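Local coordinates for GDSL-like protein (Roseburia intestinalis L1-82, PDB 6HFZ) that removes acetyl groups from acetylated beta-mannans, working as a two-domain esterase of the GDSL (SGNH hydrolase) family in a commensal gut bacterium, at residues A[90-93]-A[94-98]; A[105-108]-A[109-112]; A[259-262]-A[263-267]. All coordinates share one frame; numbering follows the deposited sequence.

Contact 1 (A[90-93]-A[94-98])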
loop_
_atom_site.group_PDB
_atom_site.type_symbol
_atom_site.label_atom_id
_atom_site.label_comp_id
_atom_site.label_asym_id
_atom_site.label_seq_id
_atom_site.Cartn_x
_atom_site.Cartn_y
_atom_site.Cartn_z
ATOM N N ARG A 90 -6.343 -3.729 3.989
ATOM C CA ARG A 90 -6.830 -2.494 4.609
ATOM C C ARG A 90 -7.759 -1.703 3.666
ATOM O O ARG A 90 -8.281 -0.654 4.063
ATOM C CB ARG A 90 -5.675 -1.635 5.115
ATOM C CG ARG A 90 -4.891 -0.882 4.054
ATOM C CD ARG A 90 -3.569 -0.418 4.563
ATOM N NE ARG A 90 -2.782 0.289 3.560
ATOM C CZ ARG A 90 -2.898 1.563 3.213
ATOM N NH1 ARG A 90 -3.864 2.307 3.732
ATOM N NH2 ARG A 90 -2.001 2.092 2.373
ATOM N N ALA A 91 -7.969 -2.193 2.446
ATOM C CA ALA A 91 -8.629 -1.377 1.420
ATOM C C ALA A 91 -10.056 -1.016 1.867
ATOM O O ALA A 91 -10.473 0.128 1.725
ATOM C CB ALA A 91 -8.619 -2.072 0.070
ATOM N N GLU A 92 -10.787 -1.982 2.436
ATOM C CA GLU A 92 -12.189 -1.728 2.871
ATOM C C GLU A 92 -12.252 -0.591 3.902
ATOM O O GLU A 92 -13.000 0.392 3.731
ATOM C CB GLU A 92 -12.792 -3.012 3.458
ATOM C CG GLU A 92 -13.400 -3.923 2.418
ATOM C CD GLU A 92 -14.547 -3.326 1.602
ATOM O OE1 GLU A 92 -14.799 -3.857 0.491
ATOM O OE2 GLU A 92 -15.187 -2.333 2.061
ATOM N N ALA A 93 -11.478 -0.716 4.985
ATOM C CA ALA A 93 -11.508 0.273 6.055
ATOM C C ALA A 93 -10.953 1.641 5.630
ATOM O O ALA A 93 -11.515 2.675 5.947
ATOM C CB ALA A 93 -10.747 -0.214 7.263
ATOM N N ASP A 94 -9.824 1.650 4.927
ATOM C CA ASP A 94 -9.043 2.878 4.772
ATOM C C ASP A 94 -9.474 3.672 3.529
ATOM O O ASP A 94 -9.193 4.872 3.419
ATOM C CB ASP A 94 -7.548 2.534 4.679
ATOM C CG ASP A 94 -6.919 1.990 5.957
ATOM O OD1 ASP A 94 -7.657 1.901 6.976
ATOM O OD2 ASP A 94 -5.670 1.740 5.977
ATOM N N LEU A 95 -10.046 2.983 2.549
ATOM C CA LEU A 95 -10.350 3.545 1.227
ATOM C C LEU A 95 -11.828 3.380 0.863
ATOM O O LEU A 95 -12.533 4.358 0.602
ATOM C CB LEU A 95 -9.485 2.843 0.175
ATOM C CG LEU A 95 -9.732 3.249 -1.280
ATOM C CD1 LEU A 95 -9.385 4.716 -1.516
ATOM C CD2 LEU A 95 -8.936 2.393 -2.254
ATOM N N LEU A 96 -12.289 2.135 0.742
ATOM C CA LEU A 96 -13.583 1.875 0.106
ATOM C C LEU A 96 -14.740 2.407 0.964
ATOM O O LEU A 96 -15.746 2.825 0.400
ATOM C CB LEU A 96 -13.747 0.385 -0.191
ATOM C CG LEU A 96 -12.681 -0.208 -1.116
ATOM C CD1 LEU A 96 -12.948 -1.690 -1.308
ATOM C CD2 LEU A 96 -12.591 0.533 -2.443
ATOM N N SER A 97 -14.571 2.402 2.290
ATOM C CA SER A 97 -15.509 2.990 3.236
ATOM C C SER A 97 -15.697 4.493 2.965
ATOM O O SER A 97 -16.729 5.033 3.389
ATOM C CB SER A 97 -15.061 2.739 4.685
ATOM O OG SER A 97 -13.899 3.480 5.026
ATOM N N LYS A 98 -14.740 5.159 2.280
ATOM C CA LYS A 98 -14.836 6.597 2.013
ATOM C C LYS A 98 -15.532 6.870 0.668
ATOM O O LYS A 98 -15.623 8.049 0.256
ATOM C CB LYS A 98 -13.469 7.289 1.999
ATOM C CG LYS A 98 -12.462 6.894 3.064
ATOM C CD LYS A 98 -12.956 6.966 4.475
ATOM C CE LYS A 98 -11.807 7.033 5.465
ATOM N NZ LYS A 98 -12.265 6.811 6.853
HETATM O O HOH W 1 -9.504 3.261 8.526
#
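A91 O takes hydrogen bonds from L95 N at 3.0 Å and L96 N at 2.9 Å, which reach it from opposite faces of its carbonyl plane, as helix 84-96 opens from an alpha turn into a wider pi-type turn. The same five-residue spacing recurs where S97 N meets E92 O. One residue earlier the ordinary helical bond holds, D94 N to R90 O, and their side chains join in a salt bridge. R90 NH1 points an N-H at D94 OD2, 2.9 Å away and at 160°; OD2 receives it on its anti lone pair, near the guanidinium plane, and the guanidinium and carboxylate planes stand 55° apart. R90 CG is wedged between backbone N and carbonyl carbon (chi1 76°), and the extended chain runs past OD2, its CD within 3.3 Å of that oxygen. In the SGNH alpha/beta sandwich this helix packs beside helix 115-129, A91 touching L124, while L95 lies on A36 and L38 of the central sheet. R90 also bonds to A77 O and makes a cation-pi contact with F86. With an alanine here the guanidinium is gone, which is likely to leave D94 OD2 without its charged mate and A77 O without that donor. The other carboxylate oxygen, D94 OD1, accepts a hydrogen bond from a water at 2.8 Å. Toward the surface, S97 OG donates to A93 O at 2.7 Å from above the carbonyl plane. The chain of E92, bent at chi2, slants across L96 and brings OE1 to 3.4 Å from L96 CD1.

Contact 2 (A[105-108]-A[109-112]). With ACT (acetate ion), chain E.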
loop_
_atom_site.group_PDB
_atom_site.type_symbol
_atom_site.label_atom_id
_atom_site.label_comp_id
_atom_site.label_asym_id
_atom_site.label_seq_id
_atom_site.Cartn_x
_atom_site.Cartn_y
_atom_site.Cartn_z
ATOM N N ILE A 105 -3.422 4.195 -7.313
ATOM C CA ILE A 105 -2.769 3.133 -6.630
ATOM C C ILE A 105 -1.257 3.243 -6.878
ATOM O O ILE A 105 -0.819 3.262 -8.008
ATOM C CB ILE A 105 -3.317 1.770 -7.071
ATOM C CG1 ILE A 105 -4.788 1.584 -6.713
ATOM C CG2 ILE A 105 -2.464 0.665 -6.481
ATOM C CD1 ILE A 105 -5.375 0.343 -7.254
ATOM N N GLU A 106 -0.461 3.293 -5.806
ATOM C CA GLU A 106 0.939 3.692 -5.898
ATOM C C GLU A 106 1.787 2.831 -4.955
ATOM O O GLU A 106 2.018 3.219 -3.787
ATOM C CB GLU A 106 1.004 5.178 -5.541
ATOM C CG GLU A 106 2.345 5.861 -5.723
ATOM C CD GLU A 106 3.400 5.597 -4.671
ATOM O OE1 GLU A 106 4.431 4.955 -5.047
ATOM O OE2 GLU A 106 3.185 5.968 -3.468
ATOM N N PHE A 107 2.246 1.677 -5.467
ATOM C CA PHE A 107 2.990 0.702 -4.662
ATOM C C PHE A 107 4.251 0.199 -5.389
ATOM O O PHE A 107 4.876 -0.759 -4.953
ATOM C CB PHE A 107 2.100 -0.488 -4.273
ATOM C CG PHE A 107 1.131 -0.214 -3.157
ATOM C CD1 PHE A 107 1.594 0.116 -1.876
ATOM C CD2 PHE A 107 -0.234 -0.216 -3.381
ATOM C CE1 PHE A 107 0.703 0.331 -0.829
ATOM C CE2 PHE A 107 -1.116 0.104 -2.348
ATOM C CZ PHE A 107 -0.652 0.326 -1.071
ATOM N N SER A 108 4.589 0.790 -6.549
ATOM C CA SER A 108 5.668 0.241 -7.396
ATOM C C SER A 108 7.093 0.455 -6.853
ATOM O O SER A 108 8.030 -0.142 -7.437
ATOM C CB SER A 108 5.530 0.740 -8.842
ATOM O OG SER A 108 4.208 0.480 -9.309
ATOM N N VAL A 109 7.301 1.221 -5.753
ATOM C CA VAL A 109 8.604 1.226 -5.093
ATOM C C VAL A 109 8.462 0.753 -3.642
ATOM O O VAL A 109 9.354 1.026 -2.772
ATOM C CB VAL A 109 9.306 2.587 -5.169
ATOM C CG1 VAL A 109 9.761 2.892 -6.600
ATOM C CG2 VAL A 109 8.470 3.738 -4.627
ATOM N N ASN A 110 7.381 0.043 -3.350
ATOM C CA ASN A 110 7.195 -0.608 -2.060
ATOM C C ASN A 110 7.208 -2.127 -2.259
ATOM O O ASN A 110 8.017 -2.846 -1.652
ATOM C CB ASN A 110 5.884 -0.184 -1.390
ATOM C CG ASN A 110 5.938 1.226 -0.849
ATOM O OD1 ASN A 110 5.459 2.160 -1.496
ATOM N ND2 ASN A 110 6.618 1.398 0.285
ATOM N N ASP A 111 6.339 -2.594 -3.153
ATOM C CA ASP A 111 6.318 -3.977 -3.620
ATOM C C ASP A 111 7.691 -4.293 -4.222
ATOM O O ASP A 111 8.252 -3.463 -4.922
ATOM C CB ASP A 111 5.270 -4.220 -4.707
ATOM C CG ASP A 111 3.835 -4.160 -4.214
ATOM O OD1 ASP A 111 3.618 -3.620 -3.078
ATOM O OD2 ASP A 111 2.954 -4.650 -4.939
ATOM N N ASP A 112 8.214 -5.503 -3.966
ATOM C CA ASP A 112 9.343 -6.046 -4.756
ATOM C C ASP A 112 8.792 -6.531 -6.104
ATOM O O ASP A 112 7.584 -6.789 -6.232
ATOM C CB ASP A 112 10.040 -7.205 -4.035
ATOM C CG ASP A 112 10.734 -6.819 -2.731
ATOM O OD1 ASP A 112 11.287 -5.703 -2.671
ATOM O OD2 ASP A 112 10.719 -7.660 -1.796
HETATM C C ACT E . 8.124 4.100 1.289
HETATM O O ACT E . 9.088 4.358 2.076
HETATM O OXT ACT E . 7.025 3.694 1.677
HETATM C CH3 ACT E . 8.266 4.264 -0.190
HETATM O O HOH W 2 5.184 5.157 -1.713
HETATM O O HOH W 3 10.440 -1.764 -5.637
#
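The F107 ring meets N110 at its edge, where the N110 CB methylene lies near the ring plane, 4.3 Å from F107 CD1; D111 OD1 comes in at a slant and approaches F107 CB instead. Where the chain leaves strand 102-106 it folds back on F107 O, which accepts two backbone N-H groups: D111 N at 3.0 Å, nearly in line with the carbonyl, and N110 N at 3.1 Å from well above the carbonyl plane. That double grip fixes the bend from which the N110 amide projects, CG anti to its carbonyl carbon (chi1 -73°). N110 ND2 donates to the acetate OXT, 2.7 Å away and almost straight at 165°. At the other end of the amide, OD1 receives a bond from a water 3.0 Å away, which also donates to E106 OE2, itself paired with T43. S108 OG is hydrogen-bonded to H155 and H141, and D111 OD2 to S84 and H155. The acetate, probably from the crystallisation liquor, is also held by S41 N, G81 N and H193 NE2. Such a convergence of Ser and Gly backbone N-H groups with an Asn amide is consistent with the oxyanion hole of SGNH hydrolases, N110 being the probable asparagine of that signature.

Contact 3 (A[259-262]-A[263-267])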
loop_
_atom_site.group_PDB
_atom_site.type_symbol
_atom_site.label_atom_id
_atom_site.label_comp_id
_atom_site.label_asym_id
_atom_site.label_seq_id
_atom_site.Cartn_x
_atom_site.Cartn_y
_atom_site.Cartn_z
ATOM N N ALA A 259 -6.737 4.820 21.165
ATOM C CA ALA A 259 -7.396 5.373 19.961
ATOM C C ALA A 259 -6.386 5.470 18.806
ATOM O O ALA A 259 -5.300 6.009 18.977
ATOM C CB ALA A 259 -7.976 6.730 20.276
ATOM N N GLN A 260 -6.773 5.004 17.625
ATOM C CA GLN A 260 -5.998 5.272 16.406
ATOM C C GLN A 260 -6.406 6.652 15.883
ATOM O O GLN A 260 -7.514 6.764 15.426
ATOM C CB GLN A 260 -6.270 4.216 15.329
ATOM C CG GLN A 260 -5.356 4.378 14.122
ATOM C CD GLN A 260 -5.375 3.216 13.164
ATOM O OE1 GLN A 260 -6.435 2.729 12.806
ATOM N NE2 GLN A 260 -4.203 2.776 12.741
ATOM N N ARG A 261 -5.495 7.639 15.943
ATOM C CA ARG A 261 -5.784 9.044 15.529
ATOM C C ARG A 261 -6.055 9.067 14.014
ATOM O O ARG A 261 -6.985 9.689 13.522
ATOM C CB ARG A 261 -4.628 9.972 15.955
ATOM C CG ARG A 261 -4.238 9.874 17.431
ATOM C CD ARG A 261 -3.254 10.918 17.968
ATOM N NE ARG A 261 -1.834 10.651 17.698
ATOM C CZ ARG A 261 -0.806 11.070 18.449
ATOM N NH1 ARG A 261 -1.007 11.562 19.663
ATOM N NH2 ARG A 261 0.428 10.986 17.979
ATOM N N ASP A 262 -5.243 8.335 13.260
ATOM C CA ASP A 262 -5.483 8.130 11.846
ATOM C C ASP A 262 -4.596 6.966 11.405
ATOM O O ASP A 262 -3.892 6.419 12.209
ATOM C CB ASP A 262 -5.176 9.380 11.042
ATOM C CG ASP A 262 -3.694 9.612 11.000
ATOM O OD1 ASP A 262 -3.122 9.687 12.087
ATOM O OD2 ASP A 262 -3.143 9.633 9.888
ATOM N N ILE A 263 -4.643 6.608 10.127
ATOM C CA ILE A 263 -4.135 5.302 9.730
ATOM C C ILE A 263 -2.615 5.272 9.751
ATOM O O ILE A 263 -2.073 4.200 9.776
ATOM C CB ILE A 263 -4.663 4.876 8.352
ATOM C CG1 ILE A 263 -4.100 5.760 7.235
ATOM C CG2 ILE A 263 -6.168 4.794 8.356
ATOM C CD1 ILE A 263 -4.529 5.342 5.823
ATOM N N THR A 264 -1.931 6.428 9.679
ATOM C CA THR A 264 -0.485 6.476 9.782
ATOM C C THR A 264 0.020 6.134 11.197
ATOM O O THR A 264 1.215 5.820 11.364
ATOM C CB THR A 264 0.078 7.828 9.339
ATOM O OG1 THR A 264 -0.360 8.841 10.250
ATOM C CG2 THR A 264 -0.307 8.174 7.911
ATOM N N ASP A 265 -0.869 6.203 12.193
ATOM C CA ASP A 265 -0.618 5.695 13.583
ATOM C C ASP A 265 -0.836 4.174 13.551
ATOM O O ASP A 265 -1.928 3.675 13.913
ATOM C CB ASP A 265 -1.567 6.422 14.540
ATOM C CG ASP A 265 -1.429 6.126 16.025
ATOM O OD1 ASP A 265 -0.426 5.495 16.423
ATOM O OD2 ASP A 265 -2.340 6.530 16.769
ATOM N N CYS A 266 0.167 3.452 13.022
ATOM C CA CYS A 266 -0.108 2.122 12.551
ATOM C C CYS A 266 0.105 1.062 13.643
ATOM O O CYS A 266 -0.375 -0.053 13.467
ATOM C CB CYS A 266 0.689 1.832 11.290
ATOM S SG CYS A 266 2.463 2.073 11.499
ATOM N N PHE A 267 0.704 1.414 14.789
ATOM C CA PHE A 267 0.786 0.410 15.892
ATOM C C PHE A 267 -0.404 0.626 16.838
ATOM O O PHE A 267 -0.255 1.189 17.927
ATOM C CB PHE A 267 2.177 0.431 16.512
ATOM C CG PHE A 267 3.291 0.314 15.501
ATOM C CD1 PHE A 267 3.447 -0.868 14.797
ATOM C CD2 PHE A 267 4.095 1.394 15.176
ATOM C CE1 PHE A 267 4.429 -0.996 13.839
ATOM C CE2 PHE A 267 5.101 1.259 14.210
ATOM C CZ PHE A 267 5.260 0.066 13.551
HETATM O O HOH W 4 -2.939 1.517 10.041
#
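Q260 leaves its backbone with CG anti to N (chi1 -173°) and stays extended, which carries its amide across to D265, while D262 CG stands between N and the carbonyl carbon (chi1 71°) and brings its carboxylate to the T264 hydroxyl. The loop they brace is a type I beta turn from D262 to D265, in the second, beta-rich domain between strands 254-255 and 271-273. D265 N closes it on D262 O at 3.0 Å. At its start D262 OD2 takes the T264 hydroxyl: OG1 donates at 2.9 Å, on the syn side of the carboxylate, and T264 N adds a weak bond of the Asx-turn kind. D265 is the centre of an inverse gamma turn, and its carbonyl oxygen, D265 O, accepts from Q260 NE2 at 2.7 Å; the acceptor lies near the amide plane, but the N-H arrives from above the carbonyl plane. The D265 carboxylate is shared. OD1 forms a salt bridge with K268, whereas OD2 accepts a long, weak bond from R261 N at 3.4 Å. A water links the Q260 amide to the turn, accepting from Q260 NE2 at 3.2 Å and donating to I263 O at 2.8 Å.

Along the chain the three come in series. Contacts 1 and 2, their centres 18 Å apart, belong to the SGNH hydrolase domain: helix 84-96 is followed by strand 102-106, whose exit loop forms contact 2, where N110 meets the bound acetate. They touch where R90 NH2 packs on F107 CZ, 4.1 Å away. Contact 3, in the second domain, has its centre 14 Å from that of contact 1. Here I263 reaches across the domain boundary, with CG2 3.5 Å from D94 OD1 and CD1 3.7 Å from R90 NH1. Contacts 2 and 3 lie about 21 Å apart between centres, and their nearest atoms are about 9 Å apart; contact 1, through R90, touches both.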